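Local coordinates for protein induced by osmotic stress (Scheffersomyces stipitis, PDB 5YWN) that probably reduces ketones, haloketones among them, to chiral alcohols with NADPH as cofactor, as an extended short-chain dehydrogenase/reductase of the dihydroflavonol-4-reductase subfamily, at residues K56-E59 against A63-E66; F77-S82 against K104-S109; L272-K277 against T320-S325; F279-D284 against Q328-Q333. The protein carries 1 engineered substitution. All coordinates share one frame; numbering follows the deposited sequence.

Interaction 1: K56-E59 against A63-E66; sequences KVLE and AFDE. With NAP (NADP nicotinamide-adenine-dinucleotide phosphate), chain B.
An apolar contact between Leu-58 and Phe-64, in the loop that leaves strand 50-54 and leads into helix 65-70, closes one flank of the adenine pocket in the Rossmann fold of this reductase. Leu-58 works in two directions. Its CD1 branch lies over one face of the adenine of NADP, 3.2 Å from C2A, while its CD2 branch reaches the rim of the Phe-64 ring, near the ring plane, 3.6 Å from CE1 and 3.7 Å from CZ. The side chain leaves the backbone with CG beside N and anti to the carbonyl carbon (chi1 -46°), and the fork at CG then parts the two methyls between base and ring. With the side chain cut back to an alanine here, the adenine face at C2A and the rim of Phe-64 would probably both lose their apolar neighbour, leaving the base less firmly placed. Phe-64 in turn packs on Val-106 and Ser-109 of helix 91-113, so the cofactor-facing leucine is backed by a residue in touch with the next helix. Where the chain doubles back, Leu-58 and Ala-63 have their CA atoms 6.0 Å apart, and the Ala-63 methyl CB sits 3.3 Å from the carbonyl O of Val-57.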
# COMPACT_ATOMS: atom_id res chain seq x y z
N LYS A 56 -1.94 14.42 13.81
CA LYS A 56 -2.48 13.41 14.66
C LYS A 56 -3.78 12.77 14.20
O LYS A 56 -3.94 11.64 14.38
CB LYS A 56 -2.56 13.89 16.08
CG LYS A 56 -1.28 14.47 16.63
CD LYS A 56 -1.35 14.82 18.11
CE LYS A 56 -1.98 13.71 18.93
NZ LYS A 56 -2.03 13.90 20.40
N VAL A 57 -4.69 13.54 13.63
CA VAL A 57 -5.97 13.05 13.18
C VAL A 57 -6.27 13.45 11.74
O VAL A 57 -6.33 14.58 11.44
CB VAL A 57 -7.06 13.57 14.15
CG1 VAL A 57 -8.43 13.05 13.80
CG2 VAL A 57 -6.71 13.20 15.58
N LEU A 58 -6.43 12.50 10.87
CA LEU A 58 -6.82 12.77 9.52
C LEU A 58 -8.20 13.34 9.36
O LEU A 58 -8.40 14.18 8.58
CB LEU A 58 -6.63 11.58 8.61
CG LEU A 58 -5.34 10.80 8.69
CD1 LEU A 58 -5.55 9.44 8.12
CD2 LEU A 58 -4.23 11.54 8.02
N GLU A 59 -9.13 12.88 10.16
CA GLU A 59 -10.53 13.09 9.94
C GLU A 59 -11.07 14.42 10.49
O GLU A 59 -12.20 14.55 10.74
CB GLU A 59 -11.36 11.93 10.45
CG GLU A 59 -11.19 11.59 11.91
CD GLU A 59 -10.15 10.52 12.14
OE1 GLU A 59 -9.23 10.46 11.34
OE2 GLU A 59 -10.24 9.80 13.12
N ALA A 63 -6.92 19.37 8.73
CA ALA A 63 -5.91 18.71 9.45
C ALA A 63 -4.51 18.92 8.88
O ALA A 63 -3.61 19.05 9.60
CB ALA A 63 -6.21 17.25 9.51
N PHE A 64 -4.38 18.96 7.56
CA PHE A 64 -3.13 19.18 6.90
C PHE A 64 -2.78 20.65 6.59
O PHE A 64 -1.77 20.90 6.04
CB PHE A 64 -3.04 18.32 5.65
CG PHE A 64 -2.73 16.87 5.93
CD1 PHE A 64 -3.73 15.97 6.11
CD2 PHE A 64 -1.44 16.42 6.01
CE1 PHE A 64 -3.44 14.65 6.40
CE2 PHE A 64 -1.15 15.12 6.27
CZ PHE A 64 -2.15 14.24 6.48
N ASP A 65 -3.62 21.59 6.95
CA ASP A 65 -3.43 22.96 6.53
C ASP A 65 -2.12 23.53 7.02
O ASP A 65 -1.40 24.06 6.27
CB ASP A 65 -4.53 23.86 7.04
CG ASP A 65 -5.79 23.75 6.25
OD1 ASP A 65 -5.95 22.84 5.50
OD2 ASP A 65 -6.64 24.60 6.42
N GLU A 66 -1.84 23.37 8.27
CA GLU A 66 -0.64 23.92 8.81
C GLU A 66 0.59 23.30 8.20
O GLU A 66 1.47 23.97 7.82
CB GLU A 66 -0.64 23.85 10.31
CG GLU A 66 -1.37 24.98 10.97
CD GLU A 66 -0.72 26.35 10.75
OE1 GLU A 66 -1.38 27.31 10.38
OE2 GLU A 66 0.48 26.45 10.94
PA NAP B . 0.49 -0.03 7.52
O1A NAP B . 1.89 -0.58 7.38
O2A NAP B . -0.27 -0.23 8.80
O5B NAP B . 0.54 1.55 7.21
C5B NAP B . -0.49 2.41 7.68
C4B NAP B . 0.11 3.74 8.13
O4B NAP B . -0.88 4.77 8.10
C3B NAP B . 0.65 3.65 9.55
O3B NAP B . 2.06 3.91 9.58
C2B NAP B . -0.10 4.70 10.35
O2B NAP B . 0.80 5.65 10.91
C1B NAP B . -1.06 5.37 9.38
N9A NAP B . -2.46 5.20 9.84
C8A NAP B . -3.11 4.02 9.93
N7A NAP B . -4.38 4.21 10.39
C5A NAP B . -4.54 5.53 10.60
C6A NAP B . -5.64 6.41 11.08
N6A NAP B . -6.84 5.90 11.43
N1A NAP B . -5.39 7.74 11.15
C2A NAP B . -4.20 8.27 10.80
N3A NAP B . -3.17 7.52 10.36
C4A NAP B . -3.27 6.18 10.24
O3 NAP B . -0.40 -0.60 6.30
PN NAP B . 0.27 -0.90 4.87
O1N NAP B . 0.12 -2.38 4.59
O2N NAP B . 1.63 -0.26 4.84
O5D NAP B . -0.69 -0.10 3.86
C5D NAP B . -0.27 1.14 3.30
C4D NAP B . -1.38 1.71 2.42
O4D NAP B . -1.46 0.99 1.19
C3D NAP B . -2.74 1.63 3.10
O3D NAP B . -3.27 2.93 3.33
C2D NAP B . -3.64 0.84 2.16
O2D NAP B . -4.78 1.61 1.79
C1D NAP B . -2.79 0.50 0.95
N1N NAP B . -2.77 -0.95 0.73
C2N NAP B . -1.81 -1.69 1.29
C3N NAP B . -1.78 -3.07 1.10
C7N NAP B . -0.70 -3.90 1.73
O7N NAP B . -0.82 -5.11 1.76
N7N NAP B . 0.37 -3.28 2.24
C4N NAP B . -2.75 -3.67 0.31
C5N NAP B . -3.74 -2.87 -0.26
C6N NAP B . -3.73 -1.50 -0.03
P2B NAP B . 1.43 5.41 12.37
O1X NAP B . 1.73 6.81 12.87
O2X NAP B . 0.34 4.70 13.13
O3X NAP B . 2.66 4.57 12.11

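Interaction 2: F77-S82 against K104-S109; sequences FLHTAS and KYVLQS. With NAP (NADP nicotinamide-adenine-dinucleotide phosphate), chain B.
Strand 77-79 and helical segment 104-109 come closest at His-79 and Val-106, whose CA atoms are 8.0 Å apart, a spacing bridged by side chains alone. Past His-79 the chain leaves the strand and runs as a loop to Ser-82. Val-106 points toward the strand and divides its two methyls between two rings. CG2 stands over one face of the His-79 imidazole, displaced toward its rim, in a CH-pi contact 4.2 Å from the ring centroid and 15° off the normal. CG1 makes an off-centre CH-pi contact with Phe-77, 4.0 Å from that centroid, and approaches CE1 to 3.6 Å. Both rings extend toward the helix because CG is anti to the backbone N in each, with chi1 -163° in Phe-77 and -176° in His-79. The imidazole is pinned at both nitrogens, ND1 by Ser-8 OG and NE2 by Thr-103 OG1, which fixes the face offered to the valine. At the strand's C-terminal end, the usual cofactor edge of a Rossmann sheet, Thr-80 O accepts a 2.6 Å hydrogen bond from the ribose hydroxyl O3D of NADP. The contact belongs to the beta-alpha-beta unit of strand 74-79, helix 91-113 and strand 119-123: Phe-77 and His-79 bond through their backbones to strand 119-123, and Leu-107 packs against Ala-174 and Phe-177 of helix 159-181.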
# COMPACT_ATOMS: atom_id res chain seq x y z
N PHE A 77 1.81 15.41 -3.67
CA PHE A 77 1.26 14.82 -2.46
C PHE A 77 0.91 13.36 -2.68
O PHE A 77 0.11 13.06 -3.49
CB PHE A 77 0.06 15.60 -1.97
CG PHE A 77 -0.34 15.32 -0.55
CD1 PHE A 77 -0.89 14.13 -0.19
CD2 PHE A 77 -0.15 16.27 0.43
CE1 PHE A 77 -1.25 13.89 1.11
CE2 PHE A 77 -0.48 16.03 1.73
CZ PHE A 77 -1.04 14.84 2.08
N LEU A 78 1.50 12.49 -1.91
CA LEU A 78 1.13 11.11 -1.89
C LEU A 78 0.39 10.78 -0.59
O LEU A 78 0.97 10.73 0.47
CB LEU A 78 2.33 10.26 -2.10
CG LEU A 78 3.34 10.74 -3.13
CD1 LEU A 78 4.58 9.90 -3.18
CD2 LEU A 78 2.73 10.81 -4.49
N HIS A 79 -0.90 10.57 -0.71
CA HIS A 79 -1.74 10.21 0.39
C HIS A 79 -1.83 8.69 0.57
O HIS A 79 -2.54 8.02 -0.12
CB HIS A 79 -3.12 10.80 0.20
CG HIS A 79 -4.05 10.57 1.35
ND1 HIS A 79 -3.63 10.56 2.65
CD2 HIS A 79 -5.37 10.33 1.38
CE1 HIS A 79 -4.66 10.34 3.43
NE2 HIS A 79 -5.73 10.20 2.68
N THR A 80 -1.05 8.19 1.49
CA THR A 80 -0.97 6.77 1.75
C THR A 80 -1.55 6.28 3.09
O THR A 80 -1.87 5.15 3.22
CB THR A 80 0.48 6.25 1.64
OG1 THR A 80 1.18 6.57 2.81
CG2 THR A 80 1.22 6.83 0.46
N ALA A 81 -1.65 7.16 4.04
CA ALA A 81 -2.16 6.81 5.32
C ALA A 81 -3.62 6.39 5.29
O ALA A 81 -4.43 7.04 4.75
CB ALA A 81 -1.95 7.92 6.31
N SER A 82 -3.89 5.24 5.87
CA SER A 82 -5.19 4.70 6.04
C SER A 82 -5.19 3.70 7.18
O SER A 82 -4.24 3.03 7.39
CB SER A 82 -5.62 3.95 4.80
OG SER A 82 -6.90 4.24 4.45
N LYS A 104 -11.05 13.20 1.98
CA LYS A 104 -11.78 14.36 1.59
C LYS A 104 -11.13 15.65 2.14
O LYS A 104 -10.96 16.59 1.46
CB LYS A 104 -13.21 14.24 2.15
CG LYS A 104 -14.12 13.30 1.41
CD LYS A 104 -15.56 13.44 1.84
CE LYS A 104 -16.42 12.37 1.24
NZ LYS A 104 -17.86 12.51 1.53
N TYR A 105 -10.75 15.63 3.39
CA TYR A 105 -10.07 16.74 4.04
C TYR A 105 -8.63 17.04 3.54
O TYR A 105 -8.24 18.17 3.49
CB TYR A 105 -10.21 16.65 5.55
CG TYR A 105 -11.63 16.60 6.04
CD1 TYR A 105 -12.68 16.85 5.20
CD2 TYR A 105 -11.92 16.28 7.33
CE1 TYR A 105 -13.97 16.81 5.64
CE2 TYR A 105 -13.20 16.24 7.79
CZ TYR A 105 -14.22 16.49 6.93
OH TYR A 105 -15.46 16.45 7.39
N VAL A 106 -7.88 16.02 3.18
CA VAL A 106 -6.56 16.24 2.63
C VAL A 106 -6.69 17.01 1.31
O VAL A 106 -6.04 17.95 1.11
CB VAL A 106 -5.84 14.90 2.35
CG1 VAL A 106 -4.68 15.01 1.40
CG2 VAL A 106 -5.34 14.31 3.62
N LEU A 107 -7.56 16.54 0.45
CA LEU A 107 -7.73 17.13 -0.82
C LEU A 107 -8.19 18.58 -0.70
O LEU A 107 -7.72 19.40 -1.37
CB LEU A 107 -8.65 16.31 -1.69
CG LEU A 107 -8.19 14.91 -2.03
CD1 LEU A 107 -9.30 14.12 -2.68
CD2 LEU A 107 -6.96 14.92 -2.88
N GLN A 108 -9.11 18.84 0.20
CA GLN A 108 -9.57 20.15 0.42
C GLN A 108 -8.44 21.06 0.95
O GLN A 108 -8.33 22.16 0.56
CB GLN A 108 -10.76 20.16 1.34
CG GLN A 108 -11.32 21.53 1.56
CD GLN A 108 -12.02 22.08 0.36
OE1 GLN A 108 -12.92 21.49 -0.14
NE2 GLN A 108 -11.60 23.21 -0.08
N SER A 109 -7.62 20.53 1.83
CA SER A 109 -6.49 21.27 2.37
C SER A 109 -5.52 21.65 1.26
O SER A 109 -5.08 22.74 1.22
CB SER A 109 -5.76 20.49 3.45
OG SER A 109 -6.43 20.44 4.64
PA NAP B . 0.49 -0.03 7.52
O1A NAP B . 1.89 -0.58 7.38
O2A NAP B . -0.27 -0.23 8.80
O5B NAP B . 0.54 1.55 7.21
C5B NAP B . -0.49 2.41 7.68
C4B NAP B . 0.11 3.74 8.13
O4B NAP B . -0.88 4.77 8.10
C3B NAP B . 0.65 3.65 9.55
O3B NAP B . 2.06 3.91 9.58
C2B NAP B . -0.10 4.70 10.35
O2B NAP B . 0.80 5.65 10.91
C1B NAP B . -1.06 5.37 9.38
N9A NAP B . -2.46 5.20 9.84
C8A NAP B . -3.11 4.02 9.93
N7A NAP B . -4.38 4.21 10.39
C5A NAP B . -4.54 5.53 10.60
C6A NAP B . -5.64 6.41 11.08
N6A NAP B . -6.84 5.90 11.43
N1A NAP B . -5.39 7.74 11.15
C2A NAP B . -4.20 8.27 10.80
N3A NAP B . -3.17 7.52 10.36
C4A NAP B . -3.27 6.18 10.24
O3 NAP B . -0.40 -0.60 6.30
PN NAP B . 0.27 -0.90 4.87
O1N NAP B . 0.12 -2.38 4.59
O2N NAP B . 1.63 -0.26 4.84
O5D NAP B . -0.69 -0.10 3.86
C5D NAP B . -0.27 1.14 3.30
C4D NAP B . -1.38 1.71 2.42
O4D NAP B . -1.46 0.99 1.19
C3D NAP B . -2.74 1.63 3.10
O3D NAP B . -3.27 2.93 3.33
C2D NAP B . -3.64 0.84 2.16
O2D NAP B . -4.78 1.61 1.79
C1D NAP B . -2.79 0.50 0.95
N1N NAP B . -2.77 -0.95 0.73
C2N NAP B . -1.81 -1.69 1.29
C3N NAP B . -1.78 -3.07 1.10
C7N NAP B . -0.70 -3.90 1.73
O7N NAP B . -0.82 -5.11 1.76
N7N NAP B . 0.37 -3.28 2.24
C4N NAP B . -2.75 -3.67 0.31
C5N NAP B . -3.74 -2.87 -0.26
C6N NAP B . -3.73 -1.50 -0.03
P2B NAP B . 1.43 5.41 12.37
O1X NAP B . 1.73 6.81 12.87
O2X NAP B . 0.34 4.70 13.13
O3X NAP B . 2.66 4.57 12.11

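Interaction 3: L272-K277 against T320-S325; sequences LDVVRK and TSVVDS
Helical segments 272-277 and 320-325 run in broadly the same direction, their axes 9.8 Å apart and crossing at -52°, with the CA atoms of Val-275 and Val-323 7.0 Å from each other. Four valines fill the interface. Val-274 and Val-322 each point toward the opposite helix and meet methyl to methyl, CG1 of Val-274 lying 3.4 Å from CG1 of Val-322, which is tighter than an ordinary van der Waals contact. In both residues the touching methyl is the one anti to the backbone N (chi1 160° in Val-274 and 164° in Val-322). The same Val-322 CG1 also takes Val-275 CG2 at 4.0 Å, the two side chains running nearly perpendicular. On the other flank, Val-323 CG2 stands 4.2 Å from Val-274 CG1. This is plain helix-helix packing by short branched side chains, and it joins helix 268-278 to helix 318-332, the last helix of the chain, on the side of the molecule remote from the adenine; the Val-322 side chain is about 13 Å from the NADP. Val-274 also touches Phe-318 and Glu-319, and Val-275 touches Ile-326, which extends the apolar seam in both directions along helix 318-332. That helix is tied elsewhere by polar groups: Asp-324 forms a salt bridge with Arg-239, and Ser-321 OG is hydrogen-bonded to Asp-237 OD2.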
# COMPACT_ATOMS: atom_id res chain seq x y z
N LEU A 272 5.64 -22.04 1.10
CA LEU A 272 6.44 -23.07 1.71
C LEU A 272 7.52 -23.60 0.75
O LEU A 272 8.62 -23.79 1.12
CB LEU A 272 5.54 -24.21 2.11
CG LEU A 272 5.02 -24.28 3.52
CD1 LEU A 272 4.21 -25.53 3.76
CD2 LEU A 272 6.13 -24.17 4.52
N ASP A 273 7.15 -23.80 -0.48
CA ASP A 273 8.06 -24.32 -1.45
C ASP A 273 9.23 -23.37 -1.68
O ASP A 273 10.31 -23.80 -1.80
CB ASP A 273 7.34 -24.66 -2.76
CG ASP A 273 6.40 -25.91 -2.65
OD1 ASP A 273 6.52 -26.70 -1.76
OD2 ASP A 273 5.56 -26.06 -3.50
N VAL A 274 8.96 -22.10 -1.74
CA VAL A 274 10.00 -21.14 -1.90
C VAL A 274 10.94 -21.09 -0.72
O VAL A 274 12.08 -21.18 -0.88
CB VAL A 274 9.40 -19.76 -2.25
CG1 VAL A 274 10.34 -18.61 -1.97
CG2 VAL A 274 8.90 -19.73 -3.68
N VAL A 275 10.41 -20.97 0.46
CA VAL A 275 11.20 -20.84 1.64
C VAL A 275 12.10 -22.06 1.91
O VAL A 275 13.23 -21.91 2.21
CB VAL A 275 10.29 -20.56 2.83
CG1 VAL A 275 11.04 -20.60 4.12
CG2 VAL A 275 9.64 -19.20 2.67
N ARG A 276 11.56 -23.25 1.73
CA ARG A 276 12.31 -24.45 1.96
C ARG A 276 13.51 -24.64 1.02
O ARG A 276 14.52 -25.05 1.45
CB ARG A 276 11.41 -25.68 2.00
CG ARG A 276 10.40 -25.72 3.13
CD ARG A 276 9.36 -26.80 2.93
NE ARG A 276 10.03 -28.07 2.84
CZ ARG A 276 10.50 -28.74 3.87
NH1 ARG A 276 10.25 -28.31 5.08
NH2 ARG A 276 11.16 -29.83 3.69
N LYS A 277 13.35 -24.35 -0.26
CA LYS A 277 14.45 -24.36 -1.21
C LYS A 277 15.54 -23.33 -0.95
O LYS A 277 16.66 -23.62 -0.96
CB LYS A 277 13.92 -24.19 -2.60
CG LYS A 277 13.09 -25.34 -3.11
CD LYS A 277 12.54 -25.04 -4.49
CE LYS A 277 11.98 -26.27 -5.17
NZ LYS A 277 10.73 -26.68 -4.58
N THR A 320 11.48 -14.02 -5.52
CA THR A 320 12.39 -12.97 -5.19
C THR A 320 11.86 -12.11 -4.04
O THR A 320 12.57 -11.85 -3.12
CB THR A 320 12.82 -12.14 -6.40
OG1 THR A 320 13.29 -12.98 -7.43
CG2 THR A 320 13.94 -11.20 -6.05
N SER A 321 10.59 -11.75 -4.11
CA SER A 321 9.99 -10.92 -3.09
C SER A 321 10.02 -11.65 -1.75
O SER A 321 10.44 -11.14 -0.79
CB SER A 321 8.57 -10.55 -3.49
OG SER A 321 7.96 -9.74 -2.55
N VAL A 322 9.61 -12.90 -1.77
CA VAL A 322 9.65 -13.73 -0.60
C VAL A 322 11.08 -13.91 -0.07
O VAL A 322 11.28 -13.71 1.05
CB VAL A 322 8.98 -15.09 -0.89
CG1 VAL A 322 9.32 -16.13 0.13
CG2 VAL A 322 7.49 -14.93 -0.96
N VAL A 323 12.03 -14.28 -0.90
CA VAL A 323 13.39 -14.52 -0.46
C VAL A 323 13.97 -13.23 0.14
O VAL A 323 14.52 -13.26 1.15
CB VAL A 323 14.31 -15.05 -1.60
CG1 VAL A 323 15.78 -14.94 -1.25
CG2 VAL A 323 14.00 -16.47 -2.01
N ASP A 324 13.78 -12.12 -0.52
CA ASP A 324 14.30 -10.86 -0.06
C ASP A 324 13.70 -10.54 1.31
O ASP A 324 14.36 -10.07 2.14
CB ASP A 324 14.04 -9.73 -1.07
CG ASP A 324 14.97 -9.79 -2.28
OD1 ASP A 324 15.86 -10.62 -2.31
OD2 ASP A 324 14.81 -8.99 -3.19
N SER A 325 12.41 -10.81 1.49
CA SER A 325 11.76 -10.51 2.73
C SER A 325 12.31 -11.36 3.90
O SER A 325 12.59 -10.87 4.93
CB SER A 325 10.24 -10.60 2.58
OG SER A 325 9.55 -10.36 3.76

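Interaction 4: F279-D284 against Q328-Q333; sequences FPQLAD and QVLKVQ
The turn that follows helix 268-278 packs here against the last turns of the C-terminal helix 318-332, through an apolar contact of Phe-279 with Leu-330. At Phe-279 the backbone has already turned out of the helix, and a chi1 of -49°, with CG beside the backbone N, carries the ring out so that its CD1-CE1 side meets Leu-330. Leu-330 answers with a single methyl: CD1 comes 3.5 Å from CD1 of Phe-279 and 3.8 Å from its CE1, meeting one side of the ring at a slant. The same methyl has Gln-281 NE2 at 4.3 Å, so the amide end of the glutamine borders the contact on its more exposed side. Since the CA atoms of Phe-279 and Leu-330 are 9.9 Å apart, the gap is spanned by the two side chains. The turn itself is held by a backbone bond from Leu-282 N to Phe-279 O, 2.8 Å long. Farther along, Ala-283 O accepts a hydrogen bond from Arg-276 NH1, tying the turn back to helix 268-278. Phe-279 packs also on Ile-326 and Lys-327 of helix 318-332, and Leu-282 and Val-329 both touch Leu-220 in a neighbouring loop.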
# COMPACT_ATOMS: atom_id res chain seq x y z
N PHE A 279 16.02 -21.52 1.99
CA PHE A 279 16.52 -21.54 3.34
C PHE A 279 16.48 -22.98 3.87
O PHE A 279 15.77 -23.34 4.75
CB PHE A 279 15.78 -20.57 4.22
CG PHE A 279 15.68 -19.21 3.65
CD1 PHE A 279 16.65 -18.30 3.86
CD2 PHE A 279 14.62 -18.87 2.85
CE1 PHE A 279 16.57 -17.06 3.31
CE2 PHE A 279 14.52 -17.62 2.31
CZ PHE A 279 15.51 -16.72 2.52
N PRO A 280 17.31 -23.81 3.28
CA PRO A 280 17.31 -25.24 3.54
C PRO A 280 17.71 -25.64 4.95
O PRO A 280 17.41 -26.69 5.34
CB PRO A 280 18.22 -25.80 2.47
CG PRO A 280 19.10 -24.72 2.10
CD PRO A 280 18.37 -23.45 2.34
N GLN A 281 18.35 -24.75 5.69
CA GLN A 281 18.55 -24.91 7.09
C GLN A 281 17.27 -24.88 7.87
O GLN A 281 17.24 -25.33 8.92
CB GLN A 281 19.56 -23.92 7.66
CG GLN A 281 19.10 -22.50 7.85
CD GLN A 281 19.09 -21.73 6.57
OE1 GLN A 281 19.00 -22.28 5.54
NE2 GLN A 281 19.14 -20.45 6.67
N LEU A 282 16.21 -24.33 7.32
CA LEU A 282 14.91 -24.30 7.97
C LEU A 282 13.99 -25.48 7.64
O LEU A 282 12.91 -25.60 8.16
CB LEU A 282 14.20 -23.01 7.68
CG LEU A 282 14.88 -21.68 7.90
CD1 LEU A 282 14.03 -20.53 7.45
CD2 LEU A 282 15.34 -21.51 9.32
N ALA A 283 14.46 -26.34 6.76
CA ALA A 283 13.65 -27.38 6.21
C ALA A 283 13.13 -28.31 7.27
O ALA A 283 12.00 -28.68 7.25
CB ALA A 283 14.43 -28.17 5.21
N ASP A 284 14.00 -28.65 8.19
CA ASP A 284 13.65 -29.54 9.27
C ASP A 284 12.77 -28.93 10.33
O ASP A 284 12.27 -29.60 11.15
CB ASP A 284 14.85 -30.28 9.87
CG ASP A 284 15.90 -29.37 10.42
OD1 ASP A 284 15.69 -28.19 10.55
OD2 ASP A 284 16.98 -29.87 10.71
N GLN A 328 16.00 -10.61 4.99
CA GLN A 328 16.04 -9.52 5.92
C GLN A 328 15.70 -9.90 7.34
O GLN A 328 16.35 -9.48 8.23
CB GLN A 328 15.12 -8.41 5.48
CG GLN A 328 15.18 -7.19 6.36
CD GLN A 328 14.42 -6.03 5.81
OE1 GLN A 328 13.27 -6.13 5.53
NE2 GLN A 328 15.08 -4.91 5.69
N VAL A 329 14.66 -10.67 7.54
CA VAL A 329 14.28 -11.07 8.85
C VAL A 329 15.37 -11.94 9.50
O VAL A 329 15.64 -11.80 10.64
CB VAL A 329 12.91 -11.76 8.88
CG1 VAL A 329 12.65 -12.38 10.26
CG2 VAL A 329 11.82 -10.79 8.51
N LEU A 330 15.97 -12.80 8.74
CA LEU A 330 17.07 -13.61 9.23
C LEU A 330 18.27 -12.75 9.62
O LEU A 330 18.85 -12.95 10.63
CB LEU A 330 17.46 -14.70 8.26
CG LEU A 330 16.43 -15.74 7.97
CD1 LEU A 330 16.90 -16.79 7.04
CD2 LEU A 330 15.89 -16.36 9.20
N LYS A 331 18.60 -11.78 8.81
CA LYS A 331 19.72 -10.93 9.07
C LYS A 331 19.59 -10.23 10.40
O LYS A 331 20.52 -10.10 11.13
CB LYS A 331 19.86 -9.91 7.98
CG LYS A 331 21.04 -8.98 8.11
CD LYS A 331 21.29 -8.23 6.84
CE LYS A 331 22.01 -6.92 7.04
NZ LYS A 331 21.84 -6.04 5.88
N VAL A 332 18.41 -9.80 10.70
CA VAL A 332 18.17 -9.05 11.89
C VAL A 332 18.03 -9.94 13.14
O VAL A 332 18.18 -9.50 14.23
CB VAL A 332 17.03 -8.08 11.67
CG1 VAL A 332 16.91 -7.16 12.84
CG2 VAL A 332 17.34 -7.24 10.46
N GLN A 333 17.79 -11.20 12.88
CA GLN A 333 17.54 -12.31 13.80
C GLN A 333 16.08 -12.55 14.05
O GLN A 333 15.44 -13.33 13.37
CB GLN A 333 18.29 -12.26 15.10
CG GLN A 333 19.74 -11.87 15.08
CD GLN A 333 20.54 -12.46 13.98
OE1 GLN A 333 20.04 -13.14 13.18
NE2 GLN A 333 21.82 -12.21 13.97

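How the interactions relate
The four contacts form two pairs on opposite sides of the chain's centre. Interactions 1 and 2, with centres 9 Å apart, follow one another along the chain within the Rossmann half, and both touch NADP; Asp-65 and Ser-109 join them by a probable hydrogen bond. Interactions 3 and 4, centres 10 Å apart, share helix 318-332, and their segments alternate in sequence, so the chain from 272 to 284 packs along successive turns of that one helix. Interactions 2 and 3 are about 18 Å apart at their nearest atoms. The first pair thus lies beside the cofactor site, lining it through Leu-58 and the residues from Thr-80 to Ser-82, while the second assembles the C-terminal helical packing.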